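Local coordinates for photoreceptor-histidine kinase BphP (Stigmatella aurantiaca DW4/3-1, PDB 6BAF), which senses light with a bound bilin chromophore and, as a photoreceptor histidine kinase, probably relays the signal that controls cell development, at residues E6-P11 with P195-E200; E167-V172 with F189-I194. All coordinates share one frame; numbering follows the deposited sequence.

In the fold
Reading from the N terminus, residues 6-11 run in the loop ahead of strand 13-14, within the PAS range, and contact 1 closes a long loop by setting them beside the start of helix 196-202 in the GAF range. Contact 2 lies wholly inside that loop: it closes the short excursion between residues 172 and 189, pairing the start of strand 170-177 with edge strand 188-189 of the six-stranded GAF sheet. The two do not cross, and residue 195 follows directly on 194. Arg199 links them, with probable hydrogen bonds from its guanidinium to the carbonyls of Ala191 and Ile194, and both contacts touch the bilin.

Contact 1: residues E6-P11 with P195-E200; sequences EPIHIP and PRQARE. With BLR (3-[5-[(Z)-(4-ethenyl-3-methyl-5-oxidanylidene-pyrrol-2-ylidene)methyl]-2-[[5-[(Z)-(3-ethenyl-4-methyl-5-oxidanylidene-pyrrol-2-ylidene)methyl]-3-(3-hydroxy-3-oxopropyl)-4-methyl-1H-pyrrol-2-yl]methyl]-4-methyl-1H-pyrrol-3-yl]propanoic acid), chain B.
Ile8, Glu6 and Gln197 meet where the N-terminal segment of the PAS region lies beside the first turn of helix 196-202; the same segment is bonded to the GAF loop holding Leu232 and Arg238, consistent with the knot of phytochromes, in which the N-terminal segment threads through a GAF loop. Ile8 reaches across with its CD1, which rests 3.7 Å from CA of Ala198 and close to that residue's CB. With CG1 lodged between the backbone N and the carbonyl carbon (chi1 84°), the side chain sends CD1 to the helix, while CG2 faces the CMD methyl of the bilin and the Gln197 amide. From the helix side, Gln197 NE2 donates a hydrogen bond to Glu6 O, meeting it in the carbonyl plane on a lone pair, while that oxygen sits 23° out of the plane of the Gln197 amide. The distance from NE2 of Gln197 to O of Glu6, 2.5 Å, is short for an amide donor, and its exact value is doubtful. NE2 is also hydrogen-bonded to Cys3 O, so two backbone carbonyls receive this nitrogen. Alongside, Pro7 O packs against Gln197 CG at 3.3 Å.

The bilin completes this first shell. Pro195, the residue just ahead of the helix, sets CD over the pyrrole that carries ND, 3.2 Å from C1D. Ala198 CB lies 3.7 Å from CAD, the first carbon of a propionate arm. From the N-terminal side, Glu6 extends with CG opposite the backbone N (chi1 168°), and OE1 comes within 3.4 Å of CMD.

Farther out, the backbone of His9 is bonded to Leu232, Ile8 O accepts a hydrogen bond from Arg238 NH2, and Glu6 OE2 makes a weak one to Ser241 OG.

Contact 2: residues E167-V172 with F189-I194; sequences EWNGSV and FPASDI. With BLR (3-[5-[(Z)-(4-ethenyl-3-methyl-5-oxidanylidene-pyrrol-2-ylidene)methyl]-2-[[5-[(Z)-(3-ethenyl-4-methyl-5-oxidanylidene-pyrrol-2-ylidene)methyl]-3-(3-hydroxy-3-oxopropyl)-4-methyl-1H-pyrrol-2-yl]methyl]-4-methyl-1H-pyrrol-3-yl]propanoic acid), chain B.
The Phe189 ring has two bilin groups over one face: the vinyl carbon CAB, shifted toward the rim and 3.7 Å from CZ, and the CMB methyl, 3.9 Å from CG. At the ring edge, near its plane, Val172 CG2 sits 4.0 Å from Phe189 CE1. With CG beside the backbone N (chi1 -66°), the ring is directed to the chromophore. Cutting it back to an alanine methyl is likely to leave the vinyl group and CG2 of Val172 without their aromatic partner and open a gap beside the chromophore. Behind the ring, Phe189 and Gly170 form an antiparallel hydrogen-bonded pair. Phe189 N donates to Gly170 O at 2.8 Å. In return, Gly170 N reaches Phe189 O at 3.1 Å.

Beyond this pair the chain turns through Pro190-Ala191-Ser192-Asp193-Ile194, part of the PASDIP motif of phytochromes. Asn169 OD1 accepts a weak hydrogen bond from Ala191 N. Trp168 O receives a CA-H...O contact from Ala191 CA at 3.1 Å, and Trp168 CB packs on the Ala191 methyl. Trp168 itself meets the ring of Phe164.

The turn presents Asp193 O to the chromophore, 3.1 Å from both BLR NA and BLR ND, the ND bond being weak. Ile194 CG1 packs 3.5 Å from BLR C4A. One carbonyl oxygen thus serves two pyrrole N-H groups, and it would probably help stabilise both nitrogens in protonated form.

Contact 1: residues E6-P11 with P195-E200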
loop_
_atom_site.group_PDB
_atom_site.type_symbol
_atom_site.label_atom_id
_atom_site.label_comp_id
_atom_site.label_asym_id
_atom_site.label_seq_id
_atom_site.Cartn_x
_atom_site.Cartn_y
_atom_site.Cartn_z
ATOM N N GLU A 6 13.810 -28.566 19.761
ATOM C CA GLU A 6 14.082 -27.311 20.445
ATOM C C GLU A 6 12.877 -26.387 20.313
ATOM O O GLU A 6 12.345 -26.240 19.210
ATOM C CB GLU A 6 15.306 -26.642 19.844
ATOM C CG GLU A 6 15.472 -25.209 20.300
ATOM C CD GLU A 6 16.333 -24.379 19.333
ATOM O OE1 GLU A 6 16.583 -24.889 18.186
ATOM O OE2 GLU A 6 16.736 -23.237 19.738
ATOM N N PRO A 7 12.390 -25.789 21.395
ATOM C CA PRO A 7 11.161 -24.999 21.275
ATOM C C PRO A 7 11.248 -23.880 20.228
ATOM O O PRO A 7 10.720 -24.071 19.127
ATOM C CB PRO A 7 10.942 -24.467 22.699
ATOM C CG PRO A 7 11.526 -25.526 23.569
ATOM C CD PRO A 7 12.713 -26.096 22.803
ATOM N N ILE A 8 11.833 -22.734 20.554
ATOM C CA ILE A 8 12.146 -21.570 19.698
ATOM C C ILE A 8 11.184 -20.429 19.980
ATOM O O ILE A 8 11.598 -19.272 19.929
ATOM C CB ILE A 8 12.278 -21.827 18.166
ATOM C CG1 ILE A 8 10.944 -21.819 17.385
ATOM C CG2 ILE A 8 13.301 -22.991 17.845
ATOM C CD1 ILE A 8 11.139 -21.756 15.870
ATOM N N HIS A 9 9.947 -20.708 20.397
ATOM C CA HIS A 9 8.988 -19.642 20.691
ATOM C C HIS A 9 9.091 -19.113 22.122
ATOM O O HIS A 9 8.413 -18.138 22.461
ATOM C CB HIS A 9 7.557 -20.120 20.431
ATOM C CG HIS A 9 7.173 -21.306 21.275
ATOM N ND1 HIS A 9 7.870 -22.499 21.234
ATOM C CD2 HIS A 9 6.204 -21.465 22.216
ATOM C CE1 HIS A 9 7.348 -23.345 22.112
ATOM N NE2 HIS A 9 6.334 -22.746 22.718
ATOM N N ILE A 10 9.939 -19.687 22.965
ATOM C CA ILE A 10 10.063 -19.173 24.333
ATOM C C ILE A 10 11.541 -19.021 24.679
ATOM O O ILE A 10 12.000 -19.614 25.664
ATOM C CB ILE A 10 9.371 -20.100 25.350
ATOM C CG1 ILE A 10 9.745 -21.566 25.055
ATOM C CG2 ILE A 10 7.849 -19.934 25.306
ATOM C CD1 ILE A 10 9.278 -22.601 26.159
ATOM N N PRO A 11 12.324 -18.251 23.923
ATOM C CA PRO A 11 13.735 -18.080 24.305
ATOM C C PRO A 11 13.945 -17.282 25.580
ATOM O O PRO A 11 15.043 -17.328 26.140
ATOM C CB PRO A 11 14.339 -17.339 23.093
ATOM C CG PRO A 11 13.145 -16.512 22.554
ATOM C CD PRO A 11 12.011 -17.544 22.648
ATOM N N PRO A 195 13.662 -26.768 10.485
ATOM C CA PRO A 195 13.028 -27.924 11.123
ATOM C C PRO A 195 11.566 -27.645 11.405
ATOM O O PRO A 195 11.058 -26.528 11.278
ATOM C CB PRO A 195 13.826 -28.125 12.419
ATOM C CG PRO A 195 14.388 -26.728 12.721
ATOM C CD PRO A 195 14.661 -26.112 11.349
ATOM N N ARG A 196 10.902 -28.690 11.862
ATOM C CA ARG A 196 9.454 -28.727 11.787
ATOM C C ARG A 196 8.797 -27.696 12.708
ATOM O O ARG A 196 7.789 -27.086 12.338
ATOM C CB ARG A 196 8.994 -30.131 12.101
ATOM C CG ARG A 196 7.651 -30.178 12.637
ATOM C CD ARG A 196 7.030 -31.381 12.076
ATOM N NE ARG A 196 5.974 -31.798 12.973
ATOM C CZ ARG A 196 5.017 -32.648 12.621
ATOM N NH1 ARG A 196 5.005 -33.122 11.371
ATOM N NH2 ARG A 196 4.082 -32.988 13.506
ATOM N N GLN A 197 9.332 -27.473 13.900
ATOM C CA GLN A 197 8.711 -26.444 14.725
ATOM C C GLN A 197 8.958 -25.036 14.167
ATOM O O GLN A 197 8.174 -24.127 14.454
ATOM C CB GLN A 197 9.201 -26.555 16.180
ATOM C CG GLN A 197 10.587 -25.954 16.478
ATOM C CD GLN A 197 11.758 -26.809 16.004
ATOM O OE1 GLN A 197 11.699 -27.472 14.949
ATOM N NE2 GLN A 197 12.839 -26.800 16.785
ATOM N N ALA A 198 10.020 -24.827 13.383
ATOM C CA ALA A 198 10.189 -23.539 12.711
ATOM C C ALA A 198 9.156 -23.390 11.606
ATOM O O ALA A 198 8.470 -22.362 11.514
ATOM C CB ALA A 198 11.606 -23.406 12.144
ATOM N N ARG A 199 8.994 -24.433 10.791
ATOM C CA ARG A 199 8.026 -24.394 9.710
ATOM C C ARG A 199 6.620 -24.154 10.231
ATOM O O ARG A 199 5.830 -23.446 9.598
ATOM C CB ARG A 199 8.029 -25.691 8.934
ATOM C CG ARG A 199 9.127 -25.918 7.906
ATOM C CD ARG A 199 8.800 -27.304 7.319
ATOM N NE ARG A 199 9.908 -28.142 7.607
ATOM C CZ ARG A 199 9.904 -29.350 8.136
ATOM N NH1 ARG A 199 8.802 -30.026 8.438
ATOM N NH2 ARG A 199 11.089 -29.871 8.319
ATOM N N GLU A 200 6.281 -24.757 11.373
ATOM C CA GLU A 200 4.963 -24.551 11.956
ATOM C C GLU A 200 4.799 -23.125 12.461
ATOM O O GLU A 200 3.735 -22.528 12.301
ATOM C CB GLU A 200 4.721 -25.545 13.093
ATOM C CG GLU A 200 4.298 -26.927 12.603
ATOM C CD GLU A 200 4.359 -27.994 13.706
ATOM O OE1 GLU A 200 4.883 -27.695 14.826
ATOM O OE2 GLU A 200 3.893 -29.132 13.434
HETATM C CHA BLR B . 15.476 -21.303 10.577
HETATM N NA BLR B . 16.787 -21.946 8.507
HETATM C C1A BLR B . 15.925 -21.144 9.148
HETATM C C2A BLR B . 15.483 -20.125 8.298
HETATM C C3A BLR B . 16.067 -20.321 7.099
HETATM C C4A BLR B . 16.889 -21.448 7.245
HETATM C CMA BLR B . 15.832 -19.435 5.839
HETATM C CAA BLR B . 14.495 -19.025 8.693
HETATM C CBA BLR B . 15.169 -17.853 9.453
HETATM C CGA BLR B . 15.934 -16.919 8.502
HETATM O O1A BLR B . 15.266 -16.357 7.585
HETATM O O2A BLR B . 17.202 -16.702 8.603
HETATM C CHB BLR B . 17.770 -22.153 6.238
HETATM N NB BLR B . 18.797 -20.187 5.044
HETATM C C1B BLR B . 18.339 -21.620 5.194
HETATM C C2B BLR B . 18.700 -22.313 3.933
HETATM C C3B BLR B . 19.318 -21.427 3.033
HETATM C C4B BLR B . 19.412 -20.074 3.650
HETATM C CMB BLR B . 18.434 -23.786 3.606
HETATM O OB BLR B . 19.882 -19.090 3.199
HETATM C CAB BLR B . 19.768 -21.857 1.627
HETATM C CBB BLR B . 20.213 -20.991 0.746
HETATM N NC BLR B . 19.150 -25.407 10.936
HETATM C C1C BLR B . 20.162 -26.442 10.477
HETATM C C2C BLR B . 20.154 -27.502 11.530
HETATM C C3C BLR B . 19.223 -27.212 12.561
HETATM C C4C BLR B . 18.566 -25.903 12.248
HETATM C CMC BLR B . 21.032 -28.732 11.440
HETATM O OC BLR B . 20.832 -26.414 9.502
HETATM C CAC BLR B . 18.948 -28.078 13.805
HETATM C CBC BLR B . 18.633 -29.382 13.706
HETATM C CHD BLR B . 17.667 -25.316 12.975
HETATM N ND BLR B . 16.839 -23.397 11.257
HETATM C C1D BLR B . 16.884 -24.094 12.563
HETATM C C2D BLR B . 16.026 -23.434 13.533
HETATM C C3D BLR B . 15.392 -22.317 12.843
HETATM C C4D BLR B . 15.858 -22.266 11.410
HETATM C CMD BLR B . 15.825 -23.876 14.989
HETATM C CAD BLR B . 14.424 -21.330 13.461
HETATM C CBD BLR B . 15.197 -20.081 13.855
HETATM C CGD BLR B . 14.129 -19.286 14.581
HETATM O O1D BLR B . 13.092 -18.904 13.939
HETATM O O2D BLR B . 14.255 -19.102 15.830
#

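Contact 2: residues E167-V172 with F189-I194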
loop_
_atom_site.group_PDB
_atom_site.type_symbol
_atom_site.label_atom_id
_atom_site.label_comp_id
_atom_site.label_asym_id
_atom_site.label_seq_id
_atom_site.Cartn_x
_atom_site.Cartn_y
_atom_site.Cartn_z
ATOM N N GLU A 167 7.156 -33.475 2.029
ATOM C CA GLU A 167 8.526 -33.949 2.263
ATOM C C GLU A 167 9.409 -32.911 2.987
ATOM O O GLU A 167 10.210 -33.269 3.865
ATOM C CB GLU A 167 9.222 -34.439 1.060
ATOM C CG GLU A 167 10.330 -35.329 1.635
ATOM C CD GLU A 167 10.509 -36.635 0.896
ATOM O OE1 GLU A 167 9.509 -37.049 0.263
ATOM O OE2 GLU A 167 11.640 -37.230 0.954
ATOM N N TRP A 168 9.231 -31.633 2.639
ATOM C CA TRP A 168 9.769 -30.468 3.327
ATOM C C TRP A 168 11.261 -30.288 3.126
ATOM O O TRP A 168 11.869 -29.426 3.785
ATOM C CB TRP A 168 9.414 -30.452 4.819
ATOM C CG TRP A 168 7.936 -30.479 4.970
ATOM C CD1 TRP A 168 7.165 -31.559 5.305
ATOM C CD2 TRP A 168 7.022 -29.391 4.710
ATOM N NE1 TRP A 168 5.837 -31.208 5.300
ATOM C CE2 TRP A 168 5.715 -29.891 4.932
ATOM C CE3 TRP A 168 7.185 -28.044 4.322
ATOM C CZ2 TRP A 168 4.565 -29.086 4.796
ATOM C CZ3 TRP A 168 6.040 -27.242 4.184
ATOM C CH2 TRP A 168 4.746 -27.771 4.417
ATOM N N ASN A 169 11.855 -31.004 2.180
ATOM C CA ASN A 169 13.114 -30.547 1.615
ATOM C C ASN A 169 12.866 -29.256 0.841
ATOM O O ASN A 169 11.743 -28.965 0.439
ATOM C CB ASN A 169 13.696 -31.615 0.691
ATOM C CG ASN A 169 13.911 -32.947 1.421
ATOM O OD1 ASN A 169 14.487 -32.968 2.516
ATOM N ND2 ASN A 169 13.412 -34.036 0.849
ATOM N N GLY A 170 13.923 -28.476 0.641
ATOM C CA GLY A 170 13.785 -27.217 -0.046
ATOM C C GLY A 170 14.657 -27.129 -1.288
ATOM O O GLY A 170 15.684 -27.818 -1.380
ATOM N N SER A 171 14.257 -26.267 -2.238
ATOM C CA SER A 171 14.988 -25.971 -3.456
ATOM C C SER A 171 15.051 -24.470 -3.671
ATOM O O SER A 171 14.027 -23.789 -3.524
ATOM C CB SER A 171 14.301 -26.575 -4.664
ATOM O OG SER A 171 14.335 -27.972 -4.559
ATOM N N VAL A 172 16.229 -23.974 -4.061
ATOM C CA VAL A 172 16.410 -22.579 -4.465
ATOM C C VAL A 172 15.977 -22.470 -5.923
ATOM O O VAL A 172 16.746 -22.790 -6.843
ATOM C CB VAL A 172 17.843 -22.109 -4.277
ATOM C CG1 VAL A 172 17.952 -20.630 -4.670
ATOM C CG2 VAL A 172 18.286 -22.341 -2.823
ATOM N N PHE A 189 18.194 -28.713 -0.390
ATOM C CA PHE A 189 18.677 -28.822 0.982
ATOM C C PHE A 189 17.738 -29.742 1.746
ATOM O O PHE A 189 16.564 -29.867 1.385
ATOM C CB PHE A 189 18.740 -27.463 1.714
ATOM C CG PHE A 189 19.753 -26.495 1.148
ATOM C CD1 PHE A 189 19.467 -25.759 -0.001
ATOM C CD2 PHE A 189 20.970 -26.293 1.783
ATOM C CE1 PHE A 189 20.382 -24.865 -0.512
ATOM C CE2 PHE A 189 21.894 -25.404 1.272
ATOM C CZ PHE A 189 21.593 -24.670 0.103
ATOM N N PRO A 190 18.218 -30.410 2.794
ATOM C CA PRO A 190 17.344 -31.344 3.519
ATOM C C PRO A 190 16.316 -30.614 4.376
ATOM O O PRO A 190 16.536 -29.488 4.824
ATOM C CB PRO A 190 18.320 -32.139 4.403
ATOM C CG PRO A 190 19.494 -31.211 4.593
ATOM C CD PRO A 190 19.605 -30.432 3.281
ATOM N N ALA A 191 15.222 -31.318 4.686
ATOM C CA ALA A 191 14.161 -30.736 5.497
ATOM C C ALA A 191 14.658 -30.237 6.848
ATOM O O ALA A 191 14.074 -29.297 7.404
ATOM C CB ALA A 191 13.038 -31.742 5.727
ATOM N N SER A 192 15.716 -30.840 7.412
ATOM C CA SER A 192 16.061 -30.423 8.773
ATOM C C SER A 192 16.685 -29.037 8.823
ATOM O O SER A 192 16.791 -28.470 9.918
ATOM C CB SER A 192 17.000 -31.436 9.450
ATOM O OG SER A 192 17.888 -32.020 8.500
ATOM N N ASP A 193 17.090 -28.467 7.686
ATOM C CA ASP A 193 17.673 -27.122 7.743
ATOM C C ASP A 193 16.652 -26.075 8.150
ATOM O O ASP A 193 17.029 -25.020 8.672
ATOM C CB ASP A 193 18.284 -26.742 6.408
ATOM C CG ASP A 193 19.563 -27.512 6.116
ATOM O OD1 ASP A 193 19.923 -28.432 6.896
ATOM O OD2 ASP A 193 20.217 -27.192 5.107
ATOM N N ILE A 194 15.371 -26.349 7.942
ATOM C CA ILE A 194 14.324 -25.504 8.509
ATOM C C ILE A 194 13.397 -26.476 9.223
ATOM O O ILE A 194 12.430 -26.979 8.626
ATOM C CB ILE A 194 13.596 -24.664 7.442
ATOM C CG1 ILE A 194 14.615 -23.990 6.505
ATOM C CG2 ILE A 194 12.625 -23.658 8.143
ATOM C CD1 ILE A 194 13.986 -22.951 5.495
HETATM C CHA BLR B . 15.476 -21.303 10.577
HETATM N NA BLR B . 16.787 -21.946 8.507
HETATM C C1A BLR B . 15.925 -21.144 9.148
HETATM C C2A BLR B . 15.483 -20.125 8.298
HETATM C C3A BLR B . 16.067 -20.321 7.099
HETATM C C4A BLR B . 16.889 -21.448 7.245
HETATM C CMA BLR B . 15.832 -19.435 5.839
HETATM C CAA BLR B . 14.495 -19.025 8.693
HETATM C CBA BLR B . 15.169 -17.853 9.453
HETATM C CGA BLR B . 15.934 -16.919 8.502
HETATM O O1A BLR B . 15.266 -16.357 7.585
HETATM O O2A BLR B . 17.202 -16.702 8.603
HETATM C CHB BLR B . 17.770 -22.153 6.238
HETATM N NB BLR B . 18.797 -20.187 5.044
HETATM C C1B BLR B . 18.339 -21.620 5.194
HETATM C C2B BLR B . 18.700 -22.313 3.933
HETATM C C3B BLR B . 19.318 -21.427 3.033
HETATM C C4B BLR B . 19.412 -20.074 3.650
HETATM C CMB BLR B . 18.434 -23.786 3.606
HETATM O OB BLR B . 19.882 -19.090 3.199
HETATM C CAB BLR B . 19.768 -21.857 1.627
HETATM C CBB BLR B . 20.213 -20.991 0.746
HETATM N NC BLR B . 19.150 -25.407 10.936
HETATM C C1C BLR B . 20.162 -26.442 10.477
HETATM C C2C BLR B . 20.154 -27.502 11.530
HETATM C C3C BLR B . 19.223 -27.212 12.561
HETATM C C4C BLR B . 18.566 -25.903 12.248
HETATM C CMC BLR B . 21.032 -28.732 11.440
HETATM O OC BLR B . 20.832 -26.414 9.502
HETATM C CAC BLR B . 18.948 -28.078 13.805
HETATM C CBC BLR B . 18.633 -29.382 13.706
HETATM C CHD BLR B . 17.667 -25.316 12.975
HETATM N ND BLR B . 16.839 -23.397 11.257
HETATM C C1D BLR B . 16.884 -24.094 12.563
HETATM C C2D BLR B . 16.026 -23.434 13.533
HETATM C C3D BLR B . 15.392 -22.317 12.843
HETATM C C4D BLR B . 15.858 -22.266 11.410
HETATM C CMD BLR B . 15.825 -23.876 14.989
HETATM C CAD BLR B . 14.424 -21.330 13.461
HETATM C CBD BLR B . 15.197 -20.081 13.855
HETATM C CGD BLR B . 14.129 -19.286 14.581
HETATM O O1D BLR B . 13.092 -18.904 13.939
HETATM O O2D BLR B . 14.255 -19.102 15.830
HETATM O O HOH W 1 12.600 -27.417 5.532
#